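Local coordinates for protein phosphatidylserine synthase (Haemophilus influenzae, PDB 3HSI) that belongs to the phospholipase D superfamily, a phosphatidylserine synthase with two PLD-like halves, each a mixed beta sheet packed against helices, at residues G298-D312 with G349-Y363. Numbering follows the deposited sequence.
Sequences GKRVEIIVGDKVAND and GQLVVRLWRDGDNTY
Strands 300-306 and 351-356 run parallel, 4.6 Å apart at closest approach, and pair in register from Val301 with Leu351 to Gly306 with Trp356, their bonds alternating from Val301 N to Gln350 O up to Asp307 N to Trp356 O. Gln350 extends the pairing at the start: with CG anti to the backbone N (chi1 -167°), the extended chain reaches across to the other strand, where NE2 gives Lys299 O a nearly straight 2.8 Å hydrogen bond, while Leu295 O takes a second. On one face of the sheet, Leu351 CD1 touches both Val301 CG1 (3.9 Å) and Ile303 CD1, and Phe338 of helix 327-341 packs against Ile303 and Leu351. The connection passes through helices 327-341 and 343-348, which pack on this face, making a right-handed beta-alpha-beta crossover, as in the alpha/beta sandwich of PLD-like domains. The other face is more polar. Glu302 OE2 meets Arg354 NE at 3.0 Å in a salt bridge whose hydrogen bond is weak and bent (120°); Arg416 binds the other carboxylate oxygen, OE1, and Thr419 takes Arg354 NH1. Past the strands, Tyr363 lays one ring face over Val305 C, while Gly306 N comes in obliquely, 3.3 Å from Tyr363 CD2. Tyr363 CD1 in turn lies over a face of the Trp356 indole, whose edge, at CE3, meets Ala310 CB at 3.7 Å. Ala310 O accepts Tyr363 N at 2.7 Å, and Val309 CG2 rests over a face of the Arg357 guanidinium, 3.8 Å from NH2.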
ATOM      1  N   GLY C 298      17.598  22.338 -20.313  1.00 26.41           N
ATOM      2  CA  GLY C 298      17.289  22.804 -21.664  1.00 25.22           C
ATOM      3  C   GLY C 298      16.545  21.858 -22.597  1.00 25.11           C
ATOM      4  O   GLY C 298      16.326  22.197 -23.766  1.00 24.52           O
ATOM      5  N   LYS C 299      16.118  20.698 -22.114  1.00 23.91           N
ATOM      6  CA  LYS C 299      15.376  19.804 -23.011  1.00 24.37           C
ATOM      7  C   LYS C 299      13.943  20.305 -23.101  1.00 24.13           C
ATOM      8  O   LYS C 299      13.472  21.002 -22.203  1.00 24.24           O
ATOM      9  CB  LYS C 299      15.409  18.341 -22.550  1.00 24.21           C
ATOM     10  CG  LYS C 299      16.681  17.872 -21.835  1.00 26.38           C
ATOM     11  CD  LYS C 299      17.920  18.138 -22.640  1.00 29.52           C
ATOM     12  CE  LYS C 299      19.082  17.281 -22.199  1.00 29.86           C
ATOM     13  NZ  LYS C 299      20.017  17.348 -23.344  1.00 30.95           N
ATOM     14  N   ARG C 300      13.257  19.971 -24.183  1.00 23.21           N
ATOM     15  CA  ARG C 300      11.855  20.325 -24.307  1.00 23.19           C
ATOM     16  C   ARG C 300      10.970  19.207 -23.758  1.00 21.88           C
ATOM     17  O   ARG C 300      11.331  18.022 -23.842  1.00 21.37           O
ATOM     18  CB  ARG C 300      11.492  20.554 -25.775  1.00 23.38           C
ATOM     19  CG  ARG C 300      12.433  21.497 -26.488  1.00 29.50           C
ATOM     20  CD  ARG C 300      12.277  22.898 -26.009  1.00 34.22           C
ATOM     21  NE  ARG C 300      13.101  23.837 -26.754  1.00 40.28           N
ATOM     22  CZ  ARG C 300      14.111  24.529 -26.237  1.00 44.35           C
ATOM     23  NH1 ARG C 300      14.446  24.397 -24.954  1.00 46.19           N
ATOM     24  NH2 ARG C 300      14.788  25.376 -27.000  1.00 45.45           N
ATOM     25  N   VAL C 301       9.806  19.599 -23.242  1.00 20.56           N
ATOM     26  CA  VAL C 301       8.855  18.670 -22.662  1.00 20.54           C
ATOM     27  C   VAL C 301       7.460  19.100 -23.068  1.00 20.92           C
ATOM     28  O   VAL C 301       7.090  20.276 -22.939  1.00 20.40           O
ATOM     29  CB  VAL C 301       8.914  18.640 -21.084  1.00 21.31           C
ATOM     30  CG1 VAL C 301       7.831  17.663 -20.520  1.00 19.04           C
ATOM     31  CG2 VAL C 301      10.326  18.293 -20.586  1.00 17.48           C
ATOM     32  N   GLU C 302       6.697  18.134 -23.558  1.00 20.43           N
ATOM     33  CA  GLU C 302       5.321  18.362 -23.901  1.00 20.50           C
ATOM     34  C   GLU C 302       4.453  17.399 -23.073  1.00 19.69           C
ATOM     35  O   GLU C 302       4.671  16.211 -23.078  1.00 19.57           O
ATOM     36  CB  GLU C 302       5.127  18.132 -25.413  1.00 20.33           C
ATOM     37  CG  GLU C 302       3.692  18.297 -25.855  1.00 25.02           C
ATOM     38  CD  GLU C 302       3.474  18.001 -27.334  1.00 34.94           C
ATOM     39  OE1 GLU C 302       4.463  17.694 -28.058  1.00 38.08           O
ATOM     40  OE2 GLU C 302       2.301  18.100 -27.784  1.00 38.79           O
ATOM     41  N   ILE C 303       3.454  17.914 -22.374  1.00 19.55           N
ATOM     42  CA  ILE C 303       2.587  17.055 -21.582  1.00 20.45           C
ATOM     43  C   ILE C 303       1.166  17.269 -22.037  1.00 20.45           C
ATOM     44  O   ILE C 303       0.712  18.416 -22.166  1.00 20.53           O
ATOM     45  CB  ILE C 303       2.728  17.359 -20.069  1.00 21.14           C
ATOM     46  CG1 ILE C 303       4.202  17.204 -19.647  1.00 20.33           C
ATOM     47  CG2 ILE C 303       1.774  16.439 -19.266  1.00 21.17           C
ATOM     48  CD1 ILE C 303       4.543  17.691 -18.192  1.00 22.47           C
ATOM     49  N   ILE C 304       0.482  16.172 -22.339  1.00 19.90           N
ATOM     50  CA  ILE C 304      -0.879  16.255 -22.820  1.00 20.24           C
ATOM     51  C   ILE C 304      -1.767  15.517 -21.832  1.00 20.89           C
ATOM     52  O   ILE C 304      -1.594  14.336 -21.619  1.00 21.06           O
ATOM     53  CB  ILE C 304      -1.026  15.609 -24.247  1.00 19.91           C
ATOM     54  CG1 ILE C 304       0.142  16.044 -25.144  1.00 19.33           C
ATOM     55  CG2 ILE C 304      -2.396  15.959 -24.854  1.00 19.03           C
ATOM     56  CD1 ILE C 304       0.084  15.553 -26.695  1.00 20.18           C
ATOM     57  N   VAL C 305      -2.713  16.227 -21.229  1.00 21.93           N
ATOM     58  CA  VAL C 305      -3.684  15.640 -20.304  1.00 21.78           C
ATOM     59  C   VAL C 305      -5.063  16.115 -20.684  1.00 22.05           C
ATOM     60  O   VAL C 305      -5.207  17.039 -21.485  1.00 22.72           O
ATOM     61  CB  VAL C 305      -3.409  16.070 -18.825  1.00 22.56           C
ATOM     62  CG1 VAL C 305      -2.167  15.395 -18.329  1.00 22.71           C
ATOM     63  CG2 VAL C 305      -3.261  17.587 -18.725  1.00 21.17           C
ATOM     64  N   GLY C 306      -6.078  15.478 -20.118  1.00 22.28           N
ATOM     65  CA  GLY C 306      -7.431  15.932 -20.264  1.00 22.33           C
ATOM     66  C   GLY C 306      -7.699  17.152 -19.403  1.00 24.00           C
ATOM     67  O   GLY C 306      -7.163  17.290 -18.282  1.00 23.11           O
ATOM     68  N   ASP C 307      -8.502  18.055 -19.963  1.00 24.77           N
ATOM     69  CA  ASP C 307      -9.264  19.028 -19.178  1.00 26.54           C
ATOM     70  C   ASP C 307     -10.075  18.294 -18.114  1.00 26.39           C
ATOM     71  O   ASP C 307     -10.541  17.188 -18.366  1.00 25.55           O
ATOM     72  CB  ASP C 307     -10.242  19.765 -20.108  1.00 26.87           C
ATOM     73  CG  ASP C 307     -10.736  21.092 -19.533  1.00 30.23           C
ATOM     74  OD1 ASP C 307     -10.400  22.154 -20.121  1.00 33.85           O
ATOM     75  OD2 ASP C 307     -11.485  21.091 -18.534  1.00 30.17           O
ATOM     76  N   LYS C 308     -10.232  18.924 -16.944  1.00 26.87           N
ATOM     77  CA  LYS C 308     -11.210  18.552 -15.901  1.00 27.36           C
ATOM     78  C   LYS C 308     -12.447  17.830 -16.433  1.00 27.13           C
ATOM     79  O   LYS C 308     -12.853  16.795 -15.927  1.00 27.22           O
ATOM     80  CB  LYS C 308     -11.774  19.840 -15.275  1.00 27.94           C
ATOM     81  CG  LYS C 308     -11.010  20.424 -14.170  1.00 29.07           C
ATOM     82  CD  LYS C 308     -11.926  21.266 -13.244  1.00 29.73           C
ATOM     83  CE  LYS C 308     -12.670  22.449 -13.881  1.00 30.23           C
ATOM     84  NZ  LYS C 308     -11.826  23.585 -14.391  1.00 28.81           N
ATOM     85  N   VAL C 309     -13.058  18.429 -17.441  1.00 26.99           N
ATOM     86  CA  VAL C 309     -14.311  17.965 -17.985  1.00 27.60           C
ATOM     87  C   VAL C 309     -14.136  16.687 -18.815  1.00 27.61           C
ATOM     88  O   VAL C 309     -15.107  15.982 -19.056  1.00 27.69           O
ATOM     89  CB  VAL C 309     -14.940  19.080 -18.830  1.00 28.22           C
ATOM     90  CG1 VAL C 309     -16.151  18.576 -19.609  1.00 28.41           C
ATOM     91  CG2 VAL C 309     -15.320  20.270 -17.918  1.00 28.15           C
ATOM     92  N   ALA C 310     -12.906  16.378 -19.232  1.00 27.39           N
ATOM     93  CA  ALA C 310     -12.624  15.116 -19.948  1.00 27.10           C
ATOM     94  C   ALA C 310     -12.213  13.928 -19.030  1.00 27.44           C
ATOM     95  O   ALA C 310     -11.828  12.862 -19.493  1.00 26.64           O
ATOM     96  CB  ALA C 310     -11.584  15.365 -21.008  1.00 26.54           C
ATOM     97  N   ASN C 311     -12.264  14.139 -17.724  1.00 28.70           N
ATOM     98  CA  ASN C 311     -12.042  13.093 -16.725  1.00 30.03           C
ATOM     99  C   ASN C 311     -13.373  12.388 -16.487  1.00 31.11           C
ATOM    100  O   ASN C 311     -14.404  13.042 -16.410  1.00 31.37           O
ATOM    101  CB  ASN C 311     -11.566  13.766 -15.444  1.00 30.28           C
ATOM    102  CG  ASN C 311     -11.168  12.773 -14.366  1.00 33.09           C
ATOM    103  OD1 ASN C 311     -12.017  12.117 -13.734  1.00 37.67           O
ATOM    104  ND2 ASN C 311      -9.879  12.668 -14.134  1.00 34.19           N
ATOM    105  N   ASP C 312     -13.394  11.066 -16.355  1.00 32.82           N
ATOM    106  CA  ASP C 312     -14.702  10.397 -16.153  1.00 34.40           C
ATOM    107  C   ASP C 312     -15.353  10.506 -14.738  1.00 34.57           C
ATOM    108  O   ASP C 312     -16.489  10.038 -14.528  1.00 33.86           O
ATOM    109  CB  ASP C 312     -14.687   8.955 -16.648  1.00 35.50           C
ATOM    110  CG  ASP C 312     -13.639   8.114 -15.963  1.00 38.89           C
ATOM    111  OD1 ASP C 312     -12.437   8.477 -16.029  1.00 42.86           O
ATOM    112  OD2 ASP C 312     -14.018   7.078 -15.363  1.00 43.18           O
ATOM    113  N   GLY C 349       8.236  28.480 -24.057  1.00 23.06           N
ATOM    114  CA  GLY C 349       7.807  27.378 -24.931  1.00 22.04           C
ATOM    115  C   GLY C 349       8.671  26.139 -24.757  1.00 22.06           C
ATOM    116  O   GLY C 349       8.544  25.149 -25.505  1.00 22.38           O
ATOM    117  N   GLN C 350       9.553  26.170 -23.762  1.00 21.65           N
ATOM    118  CA  GLN C 350      10.362  25.003 -23.463  1.00 21.66           C
ATOM    119  C   GLN C 350       9.477  23.863 -22.942  1.00 20.94           C
ATOM    120  O   GLN C 350       9.726  22.694 -23.230  1.00 20.36           O
ATOM    121  CB  GLN C 350      11.475  25.343 -22.457  1.00 21.47           C
ATOM    122  CG  GLN C 350      12.538  24.232 -22.362  1.00 23.32           C
ATOM    123  CD  GLN C 350      13.468  24.408 -21.181  1.00 25.83           C
ATOM    124  OE1 GLN C 350      13.570  25.503 -20.611  1.00 26.42           O
ATOM    125  NE2 GLN C 350      14.129  23.322 -20.782  1.00 25.56           N
ATOM    126  N   LEU C 351       8.480  24.220 -22.135  1.00 21.27           N
ATOM    127  CA  LEU C 351       7.470  23.273 -21.668  1.00 21.22           C
ATOM    128  C   LEU C 351       6.163  23.617 -22.336  1.00 21.33           C
ATOM    129  O   LEU C 351       5.722  24.766 -22.307  1.00 22.18           O
ATOM    130  CB  LEU C 351       7.310  23.346 -20.144  1.00 20.73           C
ATOM    131  CG  LEU C 351       6.132  22.650 -19.442  1.00 18.26           C
ATOM    132  CD1 LEU C 351       6.178  21.121 -19.607  1.00 17.61           C
ATOM    133  CD2 LEU C 351       6.162  22.948 -17.942  1.00 17.28           C
ATOM    134  N   VAL C 352       5.566  22.617 -22.958  1.00 21.22           N
ATOM    135  CA  VAL C 352       4.282  22.745 -23.613  1.00 20.82           C
ATOM    136  C   VAL C 352       3.278  21.898 -22.830  1.00 21.89           C
ATOM    137  O   VAL C 352       3.491  20.707 -22.606  1.00 22.36           O
ATOM    138  CB  VAL C 352       4.350  22.299 -25.103  1.00 21.04           C
ATOM    139  CG1 VAL C 352       2.933  22.198 -25.726  1.00 17.45           C
ATOM    140  CG2 VAL C 352       5.187  23.323 -25.916  1.00 21.11           C
ATOM    141  N   VAL C 353       2.200  22.522 -22.386  1.00 22.15           N
ATOM    142  CA  VAL C 353       1.187  21.802 -21.653  1.00 22.95           C
ATOM    143  C   VAL C 353      -0.043  21.913 -22.509  1.00 22.62           C
ATOM    144  O   VAL C 353      -0.448  23.017 -22.852  1.00 22.51           O
ATOM    145  CB  VAL C 353       0.961  22.399 -20.238  1.00 22.81           C
ATOM    146  CG1 VAL C 353      -0.299  21.788 -19.570  1.00 24.53           C
ATOM    147  CG2 VAL C 353       2.180  22.148 -19.367  1.00 24.18           C
ATOM    148  N   ARG C 354      -0.619  20.782 -22.877  1.00 22.61           N
ATOM    149  CA  ARG C 354      -1.804  20.800 -23.708  1.00 23.60           C
ATOM    150  C   ARG C 354      -2.964  20.184 -22.980  1.00 23.22           C
ATOM    151  O   ARG C 354      -2.803  19.150 -22.333  1.00 24.01           O
ATOM    152  CB  ARG C 354      -1.582  19.980 -24.967  1.00 24.05           C
ATOM    153  CG  ARG C 354      -0.973  20.745 -26.063  1.00 26.94           C
ATOM    154  CD  ARG C 354      -0.538  19.736 -27.060  1.00 29.47           C
ATOM    155  NE  ARG C 354       0.266  20.347 -28.096  1.00 32.77           N
ATOM    156  CZ  ARG C 354      -0.219  21.007 -29.135  1.00 32.68           C
ATOM    157  NH1 ARG C 354      -1.533  21.186 -29.301  1.00 32.16           N
ATOM    158  NH2 ARG C 354       0.633  21.490 -30.015  1.00 33.03           N
ATOM    159  N   LEU C 355      -4.122  20.817 -23.084  1.00 22.81           N
ATOM    160  CA  LEU C 355      -5.323  20.291 -22.468  1.00 23.12           C
ATOM    161  C   LEU C 355      -6.293  19.799 -23.542  1.00 22.18           C
ATOM    162  O   LEU C 355      -6.674  20.568 -24.447  1.00 20.91           O
ATOM    163  CB  LEU C 355      -6.006  21.355 -21.625  1.00 23.85           C
ATOM    164  CG  LEU C 355      -5.309  21.833 -20.338  1.00 26.92           C
ATOM    165  CD1 LEU C 355      -6.189  22.883 -19.701  1.00 29.30           C
ATOM    166  CD2 LEU C 355      -5.095  20.704 -19.362  1.00 28.19           C
ATOM    167  N   TRP C 356      -6.702  18.535 -23.409  1.00 20.91           N
ATOM    168  CA  TRP C 356      -7.619  17.914 -24.358  1.00 21.21           C
ATOM    169  C   TRP C 356      -9.041  18.090 -23.872  1.00 21.24           C
ATOM    170  O   TRP C 356      -9.326  17.908 -22.678  1.00 22.12           O
ATOM    171  CB  TRP C 356      -7.299  16.413 -24.522  1.00 20.48           C
ATOM    172  CG  TRP C 356      -8.059  15.685 -25.626  1.00 19.11           C
ATOM    173  CD1 TRP C 356      -7.613  15.439 -26.911  1.00 18.17           C
ATOM    174  CD2 TRP C 356      -9.360  15.053 -25.522  1.00 17.05           C
ATOM    175  NE1 TRP C 356      -8.567  14.706 -27.605  1.00 19.50           N
ATOM    176  CE2 TRP C 356      -9.648  14.475 -26.794  1.00 17.75           C
ATOM    177  CE3 TRP C 356     -10.332  14.982 -24.504  1.00 15.90           C
ATOM    178  CZ2 TRP C 356     -10.850  13.790 -27.064  1.00 15.32           C
ATOM    179  CZ3 TRP C 356     -11.524  14.313 -24.755  1.00 15.38           C
ATOM    180  CH2 TRP C 356     -11.772  13.703 -26.048  1.00 17.56           C
ATOM    181  N   ARG C 357      -9.925  18.420 -24.806  1.00 20.36           N
ATOM    182  CA  ARG C 357     -11.329  18.580 -24.505  1.00 20.95           C
ATOM    183  C   ARG C 357     -12.159  18.461 -25.794  1.00 20.63           C
ATOM    184  O   ARG C 357     -11.821  19.054 -26.784  1.00 19.89           O
ATOM    185  CB  ARG C 357     -11.559  19.947 -23.887  1.00 21.19           C
ATOM    186  CG  ARG C 357     -12.993  20.122 -23.389  1.00 23.72           C
ATOM    187  CD  ARG C 357     -13.191  21.462 -22.738  1.00 29.83           C
ATOM    188  NE  ARG C 357     -14.555  21.477 -22.241  1.00 36.82           N
ATOM    189  CZ  ARG C 357     -15.085  22.356 -21.402  1.00 38.62           C
ATOM    190  NH1 ARG C 357     -14.368  23.367 -20.918  1.00 37.95           N
ATOM    191  NH2 ARG C 357     -16.365  22.201 -21.049  1.00 40.92           N
ATOM    192  N   ASP C 358     -13.239  17.691 -25.747  1.00 20.29           N
ATOM    193  CA  ASP C 358     -14.144  17.509 -26.884  1.00 20.52           C
ATOM    194  C   ASP C 358     -15.564  17.254 -26.351  1.00 20.89           C
ATOM    195  O   ASP C 358     -15.984  16.107 -26.170  1.00 20.37           O
ATOM    196  CB  ASP C 358     -13.672  16.337 -27.747  1.00 20.15           C
ATOM    197  CG  ASP C 358     -14.642  16.012 -28.887  1.00 20.74           C
ATOM    198  OD1 ASP C 358     -15.370  16.923 -29.330  1.00 20.23           O
ATOM    199  OD2 ASP C 358     -14.681  14.836 -29.321  1.00 19.70           O
ATOM    200  N   GLY C 359     -16.290  18.324 -26.055  1.00 21.43           N
ATOM    201  CA  GLY C 359     -17.660  18.184 -25.518  1.00 21.20           C
ATOM    202  C   GLY C 359     -17.615  17.461 -24.176  1.00 21.35           C
ATOM    203  O   GLY C 359     -16.824  17.821 -23.285  1.00 21.22           O
ATOM    204  N   ASP C 360     -18.428  16.420 -24.047  1.00 21.52           N
ATOM    205  CA  ASP C 360     -18.427  15.605 -22.838  1.00 22.96           C
ATOM    206  C   ASP C 360     -17.622  14.305 -22.968  1.00 21.78           C
ATOM    207  O   ASP C 360     -17.724  13.438 -22.106  1.00 20.66           O
ATOM    208  CB  ASP C 360     -19.873  15.272 -22.442  1.00 23.47           C
ATOM    209  CG  ASP C 360     -20.786  16.448 -22.613  1.00 29.16           C
ATOM    210  OD1 ASP C 360     -20.583  17.468 -21.896  1.00 32.93           O
ATOM    211  OD2 ASP C 360     -21.696  16.358 -23.484  1.00 35.88           O
ATOM    212  N   ASN C 361     -16.862  14.147 -24.054  1.00 21.12           N
ATOM    213  CA  ASN C 361     -16.057  12.930 -24.233  1.00 20.36           C
ATOM    214  C   ASN C 361     -14.886  12.911 -23.262  1.00 20.86           C
ATOM    215  O   ASN C 361     -14.473  13.959 -22.770  1.00 20.56           O
ATOM    216  CB  ASN C 361     -15.625  12.789 -25.687  1.00 20.06           C
ATOM    217  CG  ASN C 361     -16.817  12.700 -26.613  1.00 18.23           C
ATOM    218  OD1 ASN C 361     -17.632  11.777 -26.498  1.00 13.96           O
ATOM    219  ND2 ASN C 361     -16.953  13.670 -27.513  1.00 18.19           N
ATOM    220  N   THR C 362     -14.380  11.726 -22.927  1.00 21.52           N
ATOM    221  CA  THR C 362     -13.338  11.681 -21.905  1.00 21.73           C
ATOM    222  C   THR C 362     -11.988  11.257 -22.501  1.00 21.89           C
ATOM    223  O   THR C 362     -11.895  10.720 -23.646  1.00 21.09           O
ATOM    224  CB  THR C 362     -13.716  10.789 -20.734  1.00 21.94           C
ATOM    225  OG1 THR C 362     -13.988   9.494 -21.236  1.00 23.19           O
ATOM    226  CG2 THR C 362     -14.976  11.337 -19.951  1.00 22.55           C
ATOM    227  N   TYR C 363     -10.954  11.501 -21.716  1.00 20.22           N
ATOM    228  CA  TYR C 363      -9.600  11.321 -22.164  1.00 21.32           C
ATOM    229  C   TYR C 363      -8.882  10.262 -21.359  1.00 21.26           C
ATOM    230  O   TYR C 363      -8.742  10.391 -20.178  1.00 20.87           O
ATOM    231  CB  TYR C 363      -8.875  12.656 -22.057  1.00 20.37           C
ATOM    232  CG  TYR C 363      -7.423  12.673 -22.451  1.00 21.29           C
ATOM    233  CD1 TYR C 363      -7.060  12.948 -23.755  1.00 20.10           C
ATOM    234  CD2 TYR C 363      -6.401  12.495 -21.493  1.00 23.46           C
ATOM    235  CE1 TYR C 363      -5.750  13.037 -24.127  1.00 22.31           C
ATOM    236  CE2 TYR C 363      -5.056  12.564 -21.859  1.00 21.95           C
ATOM    237  CZ  TYR C 363      -4.740  12.849 -23.192  1.00 23.63           C
ATOM    238  OH  TYR C 363      -3.436  12.922 -23.639  1.00 21.59           O
TER